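Local coordinates for protein dihydrodipicolinate synthase (Rhodopseudomonas palustris, PDB 3DZ1) that belongs to the DapA family of TIM-barrel lyases and probably acts as a 4-hydroxy-tetrahydrodipicolinate synthase, a pyruvate-using enzyme of lysine biosynthesis, at residues L176-I179 / T180-G184; G184-D188 / G189-P193. All coordinates share one frame; numbering follows the deposited sequence.

Interaction 1 of 2, residues L176-I179 / T180-G184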
loop_
_atom_site.group_PDB
_atom_site.type_symbol
_atom_site.label_atom_id
_atom_site.label_comp_id
_atom_site.label_asym_id
_atom_site.label_seq_id
_atom_site.Cartn_x
_atom_site.Cartn_y
_atom_site.Cartn_z
ATOM N N LEU A 176 6.793 -19.624 -10.652
ATOM C CA LEU A 176 7.020 -20.856 -11.398
ATOM C C LEU A 176 5.733 -21.655 -11.619
ATOM O O LEU A 176 5.480 -22.135 -12.728
ATOM C CB LEU A 176 8.071 -21.726 -10.698
ATOM C CG LEU A 176 9.495 -21.151 -10.687
ATOM C CD1 LEU A 176 10.442 -22.119 -9.988
ATOM C CD2 LEU A 176 9.962 -20.893 -12.123
ATOM N N GLU A 177 4.909 -21.789 -10.580
ATOM C CA GLU A 177 3.671 -22.552 -10.716
ATOM C C GLU A 177 2.682 -21.891 -11.682
ATOM O O GLU A 177 1.887 -22.572 -12.323
ATOM C CB GLU A 177 3.004 -22.751 -9.352
ATOM C CG GLU A 177 3.830 -23.545 -8.335
ATOM C CD GLU A 177 4.283 -24.914 -8.837
ATOM O OE1 GLU A 177 3.589 -25.517 -9.686
ATOM O OE2 GLU A 177 5.334 -25.400 -8.364
ATOM N N LYS A 178 2.731 -20.565 -11.783
ATOM C CA LYS A 178 1.838 -19.848 -12.686
ATOM C C LYS A 178 2.091 -20.275 -14.131
ATOM O O LYS A 178 1.157 -20.434 -14.913
ATOM C CB LYS A 178 2.033 -18.332 -12.539
ATOM C CG LYS A 178 1.319 -17.500 -13.597
ATOM C CD LYS A 178 1.388 -16.009 -13.279
ATOM C CE LYS A 178 0.409 -15.628 -12.175
ATOM N NZ LYS A 178 0.515 -14.189 -11.797
ATOM N N ILE A 179 3.355 -20.464 -14.488
ATOM C CA ILE A 179 3.676 -20.877 -15.843
ATOM C C ILE A 179 3.062 -22.247 -16.096
ATOM O O ILE A 179 2.377 -22.453 -17.093
ATOM C CB ILE A 179 5.198 -20.944 -16.064
ATOM C CG1 ILE A 179 5.805 -19.553 -15.855
ATOM C CG2 ILE A 179 5.502 -21.453 -17.474
ATOM C CD1 ILE A 179 7.308 -19.508 -16.034
ATOM N N THR A 180 3.300 -23.178 -15.179
ATOM C CA THR A 180 2.759 -24.526 -15.302
ATOM C C THR A 180 1.239 -24.505 -15.438
ATOM O O THR A 180 0.681 -25.195 -16.291
ATOM C CB THR A 180 3.153 -25.384 -14.084
ATOM O OG1 THR A 180 4.580 -25.533 -14.058
ATOM C CG2 THR A 180 2.498 -26.759 -14.149
ATOM N N THR A 181 0.570 -23.711 -14.602
ATOM C CA THR A 181 -0.889 -23.616 -14.636
ATOM C C THR A 181 -1.386 -23.096 -15.988
ATOM O O THR A 181 -2.319 -23.659 -16.574
ATOM C CB THR A 181 -1.412 -22.696 -13.512
ATOM O OG1 THR A 181 -1.072 -23.262 -12.243
ATOM C CG2 THR A 181 -2.927 -22.541 -13.599
ATOM N N LEU A 182 -0.764 -22.028 -16.482
ATOM C CA LEU A 182 -1.141 -21.460 -17.774
ATOM C C LEU A 182 -0.930 -22.462 -18.912
ATOM O O LEU A 182 -1.771 -22.584 -19.807
ATOM C CB LEU A 182 -0.352 -20.170 -18.049
ATOM C CG LEU A 182 -0.709 -18.976 -17.151
ATOM C CD1 LEU A 182 0.247 -17.833 -17.400
ATOM C CD2 LEU A 182 -2.153 -18.536 -17.419
ATOM N N ARG A 183 0.186 -23.186 -18.889
ATOM C CA ARG A 183 0.426 -24.172 -19.938
ATOM C C ARG A 183 -0.642 -25.260 -19.850
ATOM O O ARG A 183 -1.041 -25.845 -20.864
ATOM C CB ARG A 183 1.823 -24.782 -19.798
ATOM C CG ARG A 183 2.954 -23.813 -20.146
ATOM C CD ARG A 183 2.764 -23.200 -21.538
ATOM N NE ARG A 183 3.897 -22.364 -21.937
ATOM C CZ ARG A 183 3.835 -21.399 -22.852
ATOM N NH1 ARG A 183 2.692 -21.139 -23.470
ATOM N NH2 ARG A 183 4.915 -20.685 -23.144
ATOM N N GLY A 184 -1.109 -25.513 -18.634
ATOM C CA GLY A 184 -2.143 -26.511 -18.421
ATOM C C GLY A 184 -3.463 -26.084 -19.039
ATOM O O GLY A 184 -4.205 -26.915 -19.575
#
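Lys178 lays the start of its aliphatic chain alongside Leu182, one turn further on, with CG of Lys178 4.0 Å from CD1 of Leu182 and both side chains pointing the same way. Lys178 carries CG anti to its backbone N (chi1 170°) and bends at chi3, and its ammonium group reaches beyond the segments to Asp141 and Asp172, in salt bridges, and to the carbonyl of Met150. The leucine also leans back over the peptide oxygen: CG of Leu182 is 3.3 Å from O of Lys178, the same oxygen that receives Leu182 N at 2.9 Å. Arg183 repeats this one residue on. Its N bonds Ile179 O at 2.9 Å, the N-H...O angle being 164°, and its CG, placed beside its own backbone N, lies 3.4 Å from Ile179 O.

These i to i+4 contacts belong to helix 176-188, the helical link of the beta-alpha-beta unit between strands 165-170 and 195-198 of the (beta/alpha)8 barrel. The bond from Thr180 N to Leu176 O is weak at 3.4 Å, though straight (169°), whereas Thr181 N meets Glu177 O at 2.9 Å. OG1 of Thr181, beside its own backbone N, is 3.0 Å from that same Glu177 oxygen.

The helix sides face different surroundings. Ile179 packs on His170 and Cys198 of the barrel strands and on helix 205-211, and Arg183 touches Ile196 of strand 195-198, its guanidinium bonding Gln186 and forming a salt bridge with Asp214. Lys178, Thr181 and Leu182 touch Pro152 of helix 152-161. The Glu177 carboxylate forms a salt bridge with Arg211 and a hydrogen bond with Thr288 of the second subunit; Thr180 OG1 also bonds Arg211.

Interaction 2 of 2, residues G184-D188 / G189-P193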
loop_
_atom_site.group_PDB
_atom_site.type_symbol
_atom_site.label_atom_id
_atom_site.label_comp_id
_atom_site.label_asym_id
_atom_site.label_seq_id
_atom_site.Cartn_x
_atom_site.Cartn_y
_atom_site.Cartn_z
ATOM N N GLY A 184 -1.109 -25.513 -18.634
ATOM C CA GLY A 184 -2.143 -26.511 -18.421
ATOM C C GLY A 184 -3.463 -26.084 -19.039
ATOM O O GLY A 184 -4.205 -26.915 -19.575
ATOM N N PHE A 185 -3.765 -24.788 -18.961
ATOM C CA PHE A 185 -4.999 -24.261 -19.538
ATOM C C PHE A 185 -4.964 -24.449 -21.048
ATOM O O PHE A 185 -5.990 -24.723 -21.675
ATOM C CB PHE A 185 -5.174 -22.769 -19.227
ATOM C CG PHE A 185 -5.461 -22.467 -17.781
ATOM C CD1 PHE A 185 -6.023 -23.427 -16.943
ATOM C CD2 PHE A 185 -5.200 -21.203 -17.264
ATOM C CE1 PHE A 185 -6.321 -23.131 -15.616
ATOM C CE2 PHE A 185 -5.495 -20.895 -15.939
ATOM C CZ PHE A 185 -6.057 -21.862 -15.113
ATOM N N GLN A 186 -3.782 -24.291 -21.634
ATOM C CA GLN A 186 -3.635 -24.464 -23.072
ATOM C C GLN A 186 -3.839 -25.931 -23.429
ATOM O O GLN A 186 -4.449 -26.254 -24.452
ATOM C CB GLN A 186 -2.258 -23.986 -23.528
ATOM C CG GLN A 186 -2.050 -22.495 -23.308
ATOM C CD GLN A 186 -0.696 -22.015 -23.796
ATOM O OE1 GLN A 186 0.341 -22.584 -23.451
ATOM N NE2 GLN A 186 -0.697 -20.957 -24.597
ATOM N N LYS A 187 -3.342 -26.820 -22.574
ATOM C CA LYS A 187 -3.494 -28.252 -22.801
ATOM C C LYS A 187 -4.966 -28.665 -22.741
ATOM O O LYS A 187 -5.416 -29.474 -23.553
ATOM C CB LYS A 187 -2.695 -29.046 -21.762
ATOM C CG LYS A 187 -1.191 -28.877 -21.885
ATOM C CD LYS A 187 -0.442 -29.638 -20.797
ATOM C CE LYS A 187 1.067 -29.470 -20.940
ATOM N NZ LYS A 187 1.821 -30.219 -19.888
ATOM N N ASP A 188 -5.717 -28.110 -21.788
ATOM C CA ASP A 188 -7.128 -28.460 -21.665
ATOM C C ASP A 188 -8.017 -27.691 -22.632
ATOM O O ASP A 188 -9.218 -27.927 -22.688
ATOM C CB ASP A 188 -7.637 -28.266 -20.224
ATOM C CG ASP A 188 -7.757 -26.805 -19.817
ATOM O OD1 ASP A 188 -8.334 -26.000 -20.576
ATOM O OD2 ASP A 188 -7.287 -26.465 -18.712
ATOM N N GLY A 189 -7.428 -26.761 -23.376
ATOM C CA GLY A 189 -8.195 -26.002 -24.352
ATOM C C GLY A 189 -8.892 -24.728 -23.909
ATOM O O GLY A 189 -9.602 -24.109 -24.707
ATOM N N SER A 190 -8.706 -24.321 -22.659
ATOM C CA SER A 190 -9.344 -23.103 -22.174
ATOM C C SER A 190 -8.520 -21.856 -22.510
ATOM O O SER A 190 -9.020 -20.736 -22.422
ATOM C CB SER A 190 -9.580 -23.188 -20.663
ATOM O OG SER A 190 -8.368 -23.374 -19.953
ATOM N N LEU A 191 -7.265 -22.050 -22.903
ATOM C CA LEU A 191 -6.405 -20.921 -23.254
ATOM C C LEU A 191 -5.743 -21.124 -24.617
ATOM O O LEU A 191 -5.116 -22.153 -24.866
ATOM C CB LEU A 191 -5.333 -20.720 -22.177
ATOM C CG LEU A 191 -4.356 -19.555 -22.371
ATOM C CD1 LEU A 191 -5.119 -18.238 -22.451
ATOM C CD2 LEU A 191 -3.373 -19.528 -21.216
ATOM N N ARG A 192 -5.886 -20.132 -25.492
ATOM C CA ARG A 192 -5.314 -20.192 -26.833
ATOM C C ARG A 192 -3.805 -19.954 -26.806
ATOM O O ARG A 192 -3.234 -19.705 -25.751
ATOM C CB ARG A 192 -5.976 -19.141 -27.730
ATOM C CG ARG A 192 -5.673 -17.694 -27.351
ATOM C CD ARG A 192 -6.274 -16.771 -28.401
ATOM N NE ARG A 192 -6.419 -15.380 -27.982
ATOM C CZ ARG A 192 -5.420 -14.541 -27.743
ATOM N NH1 ARG A 192 -4.153 -14.939 -27.864
ATOM N NH2 ARG A 192 -5.694 -13.281 -27.419
ATOM N N PRO A 193 -3.142 -20.033 -27.975
ATOM C CA PRO A 193 -1.696 -19.811 -28.041
ATOM C C PRO A 193 -1.311 -18.502 -27.360
ATOM O O PRO A 193 -1.980 -17.480 -27.538
ATOM C CB PRO A 193 -1.425 -19.791 -29.540
ATOM C CG PRO A 193 -2.401 -20.809 -30.045
ATOM C CD PRO A 193 -3.663 -20.442 -29.294
#
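Asp188 and Ser190 meet through side-chain hydrogen bonds. OD1 of Asp188 accepts Ser190 OG through its syn lone pair at 2.7 Å and Ser190 N nearly along its C-O bond, two bonds that fix the carboxylate; chi1 of 71° sets CG between the backbone N and carbonyl carbon. Gln186 supplies a further side-chain bond across the turn, NE2 to Arg192 O at 3.1 Å with an N-H...O angle of 169°. The acceptor lies in the amide plane, but NE2 stands above the carbonyl plane of Arg192; OE1 goes to Arg183.

Two weak backbone bonds, Ser190 N to Phe185 O and Gly189 N to Gln186 O, with Gly189 at positive phi (88°), make a Schellman motif. Leu191 N adds a further bond to Phe185 O at 3.2 Å.

Apolar contact is made where CB of Phe185 is 3.6 Å from CB of Leu191; the Leu191 and Gln186 side chains cross obliquely, CG of Leu191 3.9 Å from CG of Gln186.

The chain leaves helix 176-188 here and leads to strand 195-198, while helix 152-161 flanks it: Arg156 makes a cation-pi contact with Phe185 and bonds Ser190 OG, and Arg192 packs on Val159 and Met160.

Interactions 1 and 2 are successive parts of helix 176-188 and its exit, sharing Gly184, with centres 11 Å apart. They meet directly where O of Leu182 lies 3.7 Å from CD2 of Leu191, and a hydrogen bond from Arg183 NH1 to Gln186 OE1 ties the side chains of one to the other. Helix 152-161 borders both, through Pro152. Interaction 1 is centred about 20 Å from the centre of the chain, against about 24 Å for interaction 2. In interaction 1 the side chain of Ile179 is about 12 Å from that of Met217, a predicted pyruvate-binding residue; interaction 2, a surface contact, lies away from that site.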